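Local coordinates for glucose dehydrogenase (Haloferax mediterranei, PDB 2B5W), which catalyses the NAD(P)-dependent oxidation of D-glucose and several other aldoses, preferring NADP as electron acceptor and using a catalytic zinc ion, at residues F177-G182 and I246-G251. The protein carries 1 engineered substitution. Numbering follows the deposited sequence.
With NAP (NADP nicotinamide-adenine-dinucleotide phosphate), chain I.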
loop_
_atom_site.group_PDB
_atom_site.type_symbol
_atom_site.label_atom_id
_atom_site.label_comp_id
_atom_site.label_asym_id
_atom_site.label_seq_id
_atom_site.Cartn_x
_atom_site.Cartn_y
_atom_site.Cartn_z
ATOM N N PHE A 177 15.418 1.114 -5.531
ATOM C CA PHE A 177 15.876 2.501 -5.464
ATOM C C PHE A 177 15.630 2.956 -4.023
ATOM O O PHE A 177 14.479 3.056 -3.542
ATOM C CB PHE A 177 15.044 3.310 -6.458
ATOM C CG PHE A 177 15.414 4.775 -6.629
ATOM C CD1 PHE A 177 16.675 5.247 -6.325
ATOM C CD2 PHE A 177 14.502 5.656 -7.228
ATOM C CE1 PHE A 177 17.038 6.569 -6.579
ATOM C CE2 PHE A 177 14.836 6.983 -7.447
ATOM C CZ PHE A 177 16.133 7.441 -7.145
ATOM N N VAL A 178 16.708 3.245 -3.330
ATOM C CA VAL A 178 16.638 3.753 -1.983
ATOM C C VAL A 178 16.769 5.260 -2.094
ATOM O O VAL A 178 17.694 5.766 -2.719
ATOM C CB VAL A 178 17.808 3.209 -1.126
ATOM C CG1 VAL A 178 17.848 3.880 0.232
ATOM C CG2 VAL A 178 17.747 1.691 -1.005
ATOM N N LEU A 179 15.842 5.988 -1.509
ATOM C CA LEU A 179 15.927 7.436 -1.480
ATOM C C LEU A 179 16.557 7.864 -0.156
ATOM O O LEU A 179 15.997 7.644 0.926
ATOM C CB LEU A 179 14.549 8.086 -1.624
ATOM C CG LEU A 179 13.647 7.536 -2.696
ATOM C CD1 LEU A 179 12.298 8.257 -2.662
ATOM C CD2 LEU A 179 14.234 7.510 -4.073
ATOM N N GLY A 180 17.736 8.480 -0.208
ATOM C CA GLY A 180 18.421 8.853 1.005
ATOM C C GLY A 180 19.714 8.122 1.225
ATOM O O GLY A 180 19.802 6.887 1.049
ATOM N N ASN A 181 20.713 8.907 1.626
ATOM C CA ASN A 181 22.066 8.406 1.812
ATOM C C ASN A 181 22.516 8.588 3.238
ATOM O O ASN A 181 23.699 8.679 3.524
ATOM C CB ASN A 181 23.055 9.105 0.833
ATOM C CG ASN A 181 23.114 10.597 1.037
ATOM O OD1 ASN A 181 22.131 11.234 1.402
ATOM N ND2 ASN A 181 24.290 11.170 0.802
ATOM N N GLY A 182 21.574 8.620 4.169
ATOM C CA GLY A 182 21.895 8.596 5.576
ATOM C C GLY A 182 22.159 7.160 6.015
ATOM O O GLY A 182 22.145 6.244 5.183
ATOM N N ILE A 246 10.784 0.916 -4.265
ATOM C CA ILE A 246 11.383 2.136 -3.738
ATOM C C ILE A 246 11.283 2.155 -2.223
ATOM O O ILE A 246 10.244 1.830 -1.658
ATOM C CB ILE A 246 10.700 3.368 -4.370
ATOM C CG1 ILE A 246 10.998 3.381 -5.867
ATOM C CG2 ILE A 246 11.167 4.642 -3.669
ATOM C CD1 ILE A 246 10.321 4.524 -6.643
ATOM N N TYR A 247 12.388 2.477 -1.562
ATOM C CA TYR A 247 12.440 2.680 -0.128
ATOM C C TYR A 247 12.805 4.111 0.131
ATOM O O TYR A 247 13.920 4.537 -0.189
ATOM C CB TYR A 247 13.529 1.755 0.433
ATOM C CG TYR A 247 13.621 1.628 1.926
ATOM C CD1 TYR A 247 14.245 2.607 2.692
ATOM C CD2 TYR A 247 13.132 0.497 2.578
ATOM C CE1 TYR A 247 14.388 2.469 4.055
ATOM C CE2 TYR A 247 13.258 0.374 3.956
ATOM C CZ TYR A 247 13.876 1.355 4.680
ATOM O OH TYR A 247 14.053 1.273 6.055
ATOM N N GLU A 248 11.889 4.846 0.729
ATOM C CA GLU A 248 12.097 6.244 1.035
ATOM C C GLU A 248 12.650 6.444 2.436
ATOM O O GLU A 248 12.048 6.053 3.414
ATOM C CB GLU A 248 10.801 7.011 0.823
ATOM C CG GLU A 248 10.866 8.476 1.211
ATOM C CD GLU A 248 10.681 8.722 2.690
ATOM O OE1 GLU A 248 9.713 8.164 3.284
ATOM O OE2 GLU A 248 11.489 9.453 3.313
ATOM N N ALA A 249 13.811 7.087 2.526
ATOM C CA ALA A 249 14.496 7.353 3.779
ATOM C C ALA A 249 15.163 8.740 3.761
ATOM O O ALA A 249 16.324 8.885 4.150
ATOM C CB ALA A 249 15.509 6.264 4.052
ATOM N N THR A 250 14.430 9.730 3.260
ATOM C CA THR A 250 14.895 11.107 3.249
ATOM C C THR A 250 14.123 12.009 4.180
ATOM O O THR A 250 14.622 13.047 4.613
ATOM C CB THR A 250 14.776 11.723 1.852
ATOM O OG1 THR A 250 13.418 11.624 1.390
ATOM C CG2 THR A 250 15.633 11.021 0.849
ATOM N N GLY A 251 12.865 11.678 4.450
ATOM C CA GLY A 251 12.003 12.592 5.173
ATOM C C GLY A 251 11.597 13.788 4.330
ATOM O O GLY A 251 11.161 14.800 4.888
HETATM P PA NAP I . 19.488 11.191 7.915
HETATM O O1A NAP I . 19.105 12.557 8.226
HETATM O O2A NAP I . 20.877 10.811 8.447
HETATM O O5B NAP I . 19.500 10.938 6.358
HETATM C C5B NAP I . 18.602 11.521 5.452
HETATM C C4B NAP I . 19.443 11.653 4.201
HETATM O O4B NAP I . 18.582 12.008 3.142
HETATM C C3B NAP I . 20.541 12.729 4.305
HETATM O O3B NAP I . 21.843 12.212 4.081
HETATM C C2B NAP I . 20.142 13.755 3.243
HETATM O O2B NAP I . 21.220 14.283 2.488
HETATM C C1B NAP I . 19.239 12.958 2.333
HETATM N N9A NAP I . 18.248 13.804 1.696
HETATM C C8A NAP I . 17.307 14.588 2.322
HETATM N N7A NAP I . 16.587 15.221 1.376
HETATM C C5A NAP I . 17.096 14.879 0.146
HETATM C C6A NAP I . 16.777 15.219 -1.173
HETATM N N6A NAP I . 15.816 16.115 -1.481
HETATM N N1A NAP I . 17.499 14.669 -2.206
HETATM C C2A NAP I . 18.514 13.767 -1.966
HETATM N N3A NAP I . 18.846 13.424 -0.667
HETATM C C4A NAP I . 18.139 13.957 0.359
HETATM O O3 NAP I . 18.523 10.151 8.640
HETATM P PN NAP I . 18.584 8.538 8.770
HETATM O O1N NAP I . 19.153 7.895 7.551
HETATM O O2N NAP I . 19.050 8.096 10.123
HETATM O O5D NAP I . 16.990 8.535 8.668
HETATM C C5D NAP I . 16.346 8.681 7.417
HETATM C C4D NAP I . 14.867 9.012 7.607
HETATM O O4D NAP I . 14.238 7.884 8.222
HETATM C C3D NAP I . 14.609 10.210 8.524
HETATM O O3D NAP I . 13.559 11.013 8.024
HETATM C C2D NAP I . 14.235 9.550 9.847
HETATM O O2D NAP I . 13.481 10.347 10.722
HETATM C C1D NAP I . 13.482 8.316 9.353
HETATM N N1N NAP I . 13.470 7.156 10.252
HETATM C C2N NAP I . 12.258 6.552 10.389
HETATM C C3N NAP I . 12.157 5.409 11.130
HETATM C C7N NAP I . 10.827 4.716 11.075
HETATM O O7N NAP I . 10.742 3.686 12.007
HETATM N N7N NAP I . 9.878 5.120 10.187
HETATM C C4N NAP I . 13.258 4.857 11.796
HETATM C C5N NAP I . 14.490 5.478 11.638
HETATM C C6N NAP I . 14.596 6.623 10.835
HETATM P P2B NAP I . 22.019 15.657 2.947
HETATM O O1X NAP I . 22.756 15.464 4.169
HETATM O O2X NAP I . 22.912 15.942 1.722
HETATM O O3X NAP I . 20.997 16.786 3.122
#
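Phe-177, Val-178 and Leu-179 pair in parallel with Ile-246, Tyr-247 and Glu-248, the strand axes 4.7 Å apart and inclined by 12°, through three backbone hydrogen bonds: Tyr-247 N to Phe-177 O, Leu-179 N to Tyr-247 O at 2.7 Å, and Ala-249 N to Leu-179 O. The third is the most bent, 139° at the hydrogen, where both strands end. On the face carrying Phe-177, Leu-179 and Ile-246, the CD1 branch of Leu-179 lies 3.9 Å from Ile-246 CG2 and also touches CB of Glu-248; the Leu-179 and Glu-248 side chains cross at about a right angle. The other branch of Leu-179, CD2, sits 3.4 Å above the centre of the Phe-177 ring, a CH-pi type of arrangement within one strand. Val-178 and Tyr-247 occupy the other face, against helix 183-194. Beyond the strands, Thr-250 CG2, anti to its carbonyl carbon, packs 3.4 Å from Leu-179 O. The Glu-248 chain bends at chi2 (-82°), and its OE2 accepts from Thr-250 N and, nearly along the C-O axis, from Gly-251 N at 2.9 Å; OE1 bonds to Gly-273 N and to His-288 of the second subunit. These two central strands of the Rossmann fold end at NADP: Gly-180 and Gly-182 are consistent with its glycine-rich GxGxxG turn, Gly-182 CA lies 3.4 Å from NAP O5B, and Ala-249 O lies 3.3 Å from NAP C5D. The amide donors around the Glu-248 carboxylate would favour its ionised form, and the two bonds to OE2 probably help hold Thr-250 and Gly-251 beside the cofactor.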